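Local atomic coordinates of putative oxidoreductase (Thermus thermophilus, PDB entry 2ISM), a protein that adopts a six-bladed beta-propeller fold, carries a bound calcium ion and probably works as an oxidoreductase. Residues 111-115 and 116-120; 165-169 and 170-174. One frame throughout, in Å; residues are numbered along the deposited sequence.

Contact 1: 111-115 and 116-120; sequences RHLGE and RGVLD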
loop_
_atom_site.group_PDB
_atom_site.type_symbol
_atom_site.label_atom_id
_atom_site.label_comp_id
_atom_site.label_asym_id
_atom_site.label_seq_id
_atom_site.Cartn_x
_atom_site.Cartn_y
_atom_site.Cartn_z
ATOM N N ARG B 111 -13.039 -25.729 -16.638
ATOM C CA ARG B 111 -14.167 -24.883 -17.011
ATOM C C ARG B 111 -14.900 -24.494 -15.727
ATOM O O ARG B 111 -15.287 -25.352 -14.929
ATOM C CB ARG B 111 -15.115 -25.622 -17.967
ATOM C CG ARG B 111 -16.433 -24.883 -18.221
ATOM C CD ARG B 111 -17.281 -25.591 -19.265
ATOM N NE ARG B 111 -16.811 -25.328 -20.623
ATOM C CZ ARG B 111 -16.984 -24.174 -21.260
ATOM N NH1 ARG B 111 -17.622 -23.175 -20.665
ATOM N NH2 ARG B 111 -16.515 -24.018 -22.491
ATOM N N HIS B 112 -15.069 -23.190 -15.532
ATOM C CA HIS B 112 -15.735 -22.645 -14.352
ATOM C C HIS B 112 -17.246 -22.815 -14.440
ATOM O O HIS B 112 -17.864 -22.395 -15.416
ATOM C CB HIS B 112 -15.385 -21.161 -14.218
ATOM C CG HIS B 112 -16.042 -20.479 -13.059
ATOM N ND1 HIS B 112 -15.726 -20.764 -11.748
ATOM C CD2 HIS B 112 -16.985 -19.507 -13.016
ATOM C CE1 HIS B 112 -16.446 -19.996 -10.948
ATOM N NE2 HIS B 112 -17.215 -19.225 -11.692
ATOM N N LEU B 113 -17.835 -23.422 -13.413
ATOM C CA LEU B 113 -19.279 -23.648 -13.381
ATOM C C LEU B 113 -19.936 -22.934 -12.210
ATOM O O LEU B 113 -21.067 -23.249 -11.837
ATOM C CB LEU B 113 -19.578 -25.148 -13.299
ATOM C CG LEU B 113 -19.053 -26.011 -14.453
ATOM C CD1 LEU B 113 -19.314 -27.487 -14.163
ATOM C CD2 LEU B 113 -19.724 -25.587 -15.754
ATOM N N GLY B 114 -19.227 -21.969 -11.631
ATOM C CA GLY B 114 -19.776 -21.232 -10.507
ATOM C C GLY B 114 -19.149 -21.603 -9.178
ATOM O O GLY B 114 -18.213 -20.945 -8.724
ATOM N N GLU B 115 -19.662 -22.658 -8.553
ATOM C CA GLU B 115 -19.146 -23.109 -7.266
ATOM C C GLU B 115 -18.165 -24.269 -7.453
ATOM O O GLU B 115 -17.518 -24.715 -6.501
ATOM C CB GLU B 115 -20.306 -23.551 -6.368
ATOM C CG GLU B 115 -19.912 -23.805 -4.923
ATOM C CD GLU B 115 -21.044 -24.384 -4.090
ATOM O OE1 GLU B 115 -20.843 -24.574 -2.870
ATOM O OE2 GLU B 115 -22.128 -24.651 -4.652
ATOM N N ARG B 116 -18.059 -24.751 -8.686
ATOM C CA ARG B 116 -17.165 -25.858 -8.999
ATOM C C ARG B 116 -16.490 -25.675 -10.351
ATOM O O ARG B 116 -16.891 -24.838 -11.161
ATOM C CB ARG B 116 -17.934 -27.183 -9.017
ATOM C CG ARG B 116 -18.425 -27.665 -7.663
ATOM C CD ARG B 116 -19.135 -29.008 -7.803
ATOM N NE ARG B 116 -19.514 -29.587 -6.515
ATOM C CZ ARG B 116 -20.402 -29.055 -5.681
ATOM N NH1 ARG B 116 -21.014 -27.918 -5.989
ATOM N NH2 ARG B 116 -20.681 -29.663 -4.535
ATOM N N GLY B 117 -15.461 -26.480 -10.584
ATOM C CA GLY B 117 -14.742 -26.434 -11.838
ATOM C C GLY B 117 -14.516 -27.858 -12.295
ATOM O O GLY B 117 -14.440 -28.770 -11.470
ATOM N N VAL B 118 -14.433 -28.061 -13.605
ATOM C CA VAL B 118 -14.198 -29.390 -14.154
ATOM C C VAL B 118 -13.147 -29.309 -15.247
ATOM O O VAL B 118 -13.130 -28.365 -16.037
ATOM C CB VAL B 118 -15.494 -30.022 -14.740
ATOM C CG1 VAL B 118 -16.486 -30.307 -13.620
ATOM C CG2 VAL B 118 -16.117 -29.098 -15.772
ATOM N N LEU B 119 -12.271 -30.307 -15.279
ATOM C CA LEU B 119 -11.205 -30.363 -16.266
ATOM C C LEU B 119 -11.737 -30.088 -17.666
ATOM O O LEU B 119 -12.702 -30.710 -18.109
ATOM C CB LEU B 119 -10.536 -31.738 -16.246
ATOM C CG LEU B 119 -9.015 -31.799 -16.071
ATOM C CD1 LEU B 119 -8.549 -33.219 -16.359
ATOM C CD2 LEU B 119 -8.323 -30.820 -17.004
ATOM N N ASP B 120 -11.108 -29.144 -18.355
ATOM C CA ASP B 120 -11.502 -28.810 -19.714
ATOM C C ASP B 120 -10.516 -29.484 -20.658
ATOM O O ASP B 120 -10.900 -30.324 -21.474
ATOM C CB ASP B 120 -11.487 -27.292 -19.917
ATOM C CG ASP B 120 -11.747 -26.895 -21.358
ATOM O OD1 ASP B 120 -12.742 -27.377 -21.939
ATOM O OD2 ASP B 120 -10.958 -26.096 -21.908
HETATM O O HOH W 1 -13.584 -25.389 -23.576
#

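Contact 2: 165-169 and 170-174; sequences ASLGG and KILRL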
loop_
_atom_site.group_PDB
_atom_site.type_symbol
_atom_site.label_atom_id
_atom_site.label_comp_id
_atom_site.label_asym_id
_atom_site.label_seq_id
_atom_site.Cartn_x
_atom_site.Cartn_y
_atom_site.Cartn_z
ATOM N N ALA B 165 16.063 -27.048 -26.069
ATOM C CA ALA B 165 15.152 -28.096 -26.517
ATOM C C ALA B 165 14.335 -28.680 -25.366
ATOM O O ALA B 165 13.391 -29.446 -25.590
ATOM C CB ALA B 165 15.936 -29.204 -27.217
ATOM N N SER B 166 14.699 -28.321 -24.136
ATOM C CA SER B 166 13.989 -28.809 -22.955
ATOM C C SER B 166 13.093 -27.739 -22.334
ATOM O O SER B 166 13.470 -26.573 -22.267
ATOM C CB SER B 166 14.989 -29.295 -21.902
ATOM O OG SER B 166 14.325 -29.628 -20.693
ATOM N N LEU B 167 11.911 -28.143 -21.877
ATOM C CA LEU B 167 10.982 -27.209 -21.244
ATOM C C LEU B 167 11.347 -26.998 -19.768
ATOM O O LEU B 167 10.695 -26.213 -19.074
ATOM C CB LEU B 167 9.542 -27.737 -21.325
ATOM C CG LEU B 167 8.856 -27.862 -22.688
ATOM C CD1 LEU B 167 7.488 -28.514 -22.507
ATOM C CD2 LEU B 167 8.715 -26.481 -23.319
ATOM N N GLY B 168 12.378 -27.700 -19.297
ATOM C CA GLY B 168 12.786 -27.592 -17.902
ATOM C C GLY B 168 13.830 -26.532 -17.580
ATOM O O GLY B 168 14.717 -26.254 -18.389
ATOM N N GLY B 169 13.725 -25.947 -16.389
ATOM C CA GLY B 169 14.657 -24.912 -15.969
ATOM C C GLY B 169 14.430 -23.665 -16.799
ATOM O O GLY B 169 15.373 -22.969 -17.170
ATOM N N LYS B 170 13.160 -23.379 -17.068
ATOM C CA LYS B 170 12.771 -22.249 -17.902
ATOM C C LYS B 170 11.619 -21.442 -17.339
ATOM O O LYS B 170 11.026 -21.778 -16.316
ATOM C CB LYS B 170 12.285 -22.755 -19.269
ATOM C CG LYS B 170 13.192 -23.738 -20.003
ATOM C CD LYS B 170 14.435 -23.059 -20.554
ATOM C CE LYS B 170 15.151 -23.963 -21.550
ATOM N NZ LYS B 170 15.602 -25.246 -20.933
ATOM N N ILE B 171 11.334 -20.348 -18.035
ATOM C CA ILE B 171 10.165 -19.535 -17.765
ATOM C C ILE B 171 9.581 -19.545 -19.172
ATOM O O ILE B 171 10.251 -19.162 -20.138
ATOM C CB ILE B 171 10.476 -18.088 -17.330
ATOM C CG1 ILE B 171 10.959 -18.078 -15.876
ATOM C CG2 ILE B 171 9.207 -17.238 -17.433
ATOM C CD1 ILE B 171 11.212 -16.679 -15.316
ATOM N N LEU B 172 8.354 -20.034 -19.294
ATOM C CA LEU B 172 7.699 -20.121 -20.587
ATOM C C LEU B 172 6.648 -19.037 -20.718
ATOM O O LEU B 172 6.146 -18.533 -19.715
ATOM C CB LEU B 172 7.030 -21.495 -20.734
ATOM C CG LEU B 172 7.852 -22.710 -20.274
ATOM C CD1 LEU B 172 6.984 -23.965 -20.307
ATOM C CD2 LEU B 172 9.071 -22.875 -21.161
ATOM N N ARG B 173 6.322 -18.673 -21.956
ATOM C CA ARG B 173 5.291 -17.671 -22.197
ATOM C C ARG B 173 4.388 -18.167 -23.320
ATOM O O ARG B 173 4.846 -18.434 -24.432
ATOM C CB ARG B 173 5.888 -16.319 -22.577
ATOM C CG ARG B 173 4.835 -15.221 -22.576
ATOM C CD ARG B 173 5.408 -13.875 -22.960
ATOM N NE ARG B 173 5.852 -13.863 -24.343
ATOM C CZ ARG B 173 5.842 -12.783 -25.114
ATOM N NH1 ARG B 173 5.407 -11.630 -24.631
ATOM N NH2 ARG B 173 6.271 -12.854 -26.366
ATOM N N LEU B 174 3.105 -18.289 -23.015
ATOM C CA LEU B 174 2.134 -18.802 -23.968
ATOM C C LEU B 174 0.926 -17.882 -24.100
ATOM O O LEU B 174 0.741 -16.970 -23.303
ATOM C CB LEU B 174 1.633 -20.160 -23.481
ATOM C CG LEU B 174 2.610 -21.138 -22.822
ATOM C CD1 LEU B 174 1.817 -22.267 -22.170
ATOM C CD2 LEU B 174 3.585 -21.689 -23.852
#

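Contact 1: 111-115 and 116-120
Arg-111 and Val-118 face each other as an antiparallel hydrogen-bonded pair. Arg-111 N gives its hydrogen to Val-118 O at 2.7 Å. Val-118 N returns a bond to Arg-111 O at 3.1 Å. One step nearer the turn, His-112 and Gly-117 form a non-hydrogen-bonded pair. Here the CA of Gly-117 comes within 3.3 Å of Arg-111 O in a CA-H...O contact. The next bond closes the turn: Leu-113 N meets Arg-116 O at 2.8 Å, with a C=O...N angle of 167°. This backbone ladder is the tight part. The His-112 ring lies on the face away from Val-118, with Gly-114 N over its centre. Tyr-64 OH is hydrogen-bonded to His-112 ND1, and Phe-86 meets the ring edge-to-face.

The other side is looser and largely exposed. Leu-113 crosses Val-118 at about a right angle, and Leu-113 CD1 touches Val-118 CG2 at 3.9 Å. Glu-115 CG stands anti to the backbone N (chi1 -170°) and the chain runs on extended, which lays it alongside Arg-116. Their salt bridge is long, 3.7 Å from Glu-115 OE2 to Arg-116 NH1, with the charged planes 71° apart. Away from the turn, a water donates to Asp-120 OD1 and weakly accepts from Arg-111 NH2. Asp-120 OD2 forms a salt bridge with Arg-109 NE. The whole is a beta hairpin joining the last two strands of one four-stranded propeller blade.

Contact 2: 165-169 and 170-174
Lys-170 folds back over the loop that precedes it and binds Ser-166 O and Gly-168 O through NZ. It belongs to strand 170-174, the third strand of a four-stranded blade of the beta-propeller. Lys-170 CB rests 3.4 Å from Gly-169 C. Lys-170 CG then passes 3.4 Å from Gly-168 O. A bend here, chi2 -72°, turns the chain back along the loop. Lys-170 CD lies 3.5 Å from Gly-169 O. Lys-170 CE comes 3.2 Å from Ser-166 O. A second bend, at chi4, sets the ammonium among backbone carbonyls. Lys-170 NZ reaches Ser-166 O at 2.8 Å, from above the carbonyl plane, and Gly-168 O at 2.9 Å, with a smaller tilt. Asp-163 O is a further acceptor, and Ala-161 O adds a weak bond. Loop carbonyl oxygens thus surround the buried ammonium and probably offset its charge.

Elsewhere the contact is apolar. Leu-167 and Leu-172 meet through their CD2 methyls, and both also pack on strand 117-127 of the preceding blade, against Ile-127 and Leu-124 respectively. Gly-169, next to the lysine, has a positive phi. Within the loop, Ser-166 makes an ST turn: Ser-166 OG accepts from Gly-168 N at 3.1 Å, with an N-H...O angle of 162°.

Both contacts join residues close in sequence, but they sit at different depths of the propeller. Contact 1 is a surface contact, about 22 Å from the chain centre to its own centre. Contact 2 is buried, about 14 Å out. They belong to blades that follow one another along the chain; their centres lie about 27 Å apart, and their nearest atoms about 13 Å. Strand 117-127 links them: it starts in contact 1, and its later part packs on the leucines of contact 2. Contact 1 relies on backbone pairing, with charged side chains toward water. Contact 2 has no strand pairing between its segments and has a buried lysine whose NZ is bonded to carbonyl oxygens of the loop.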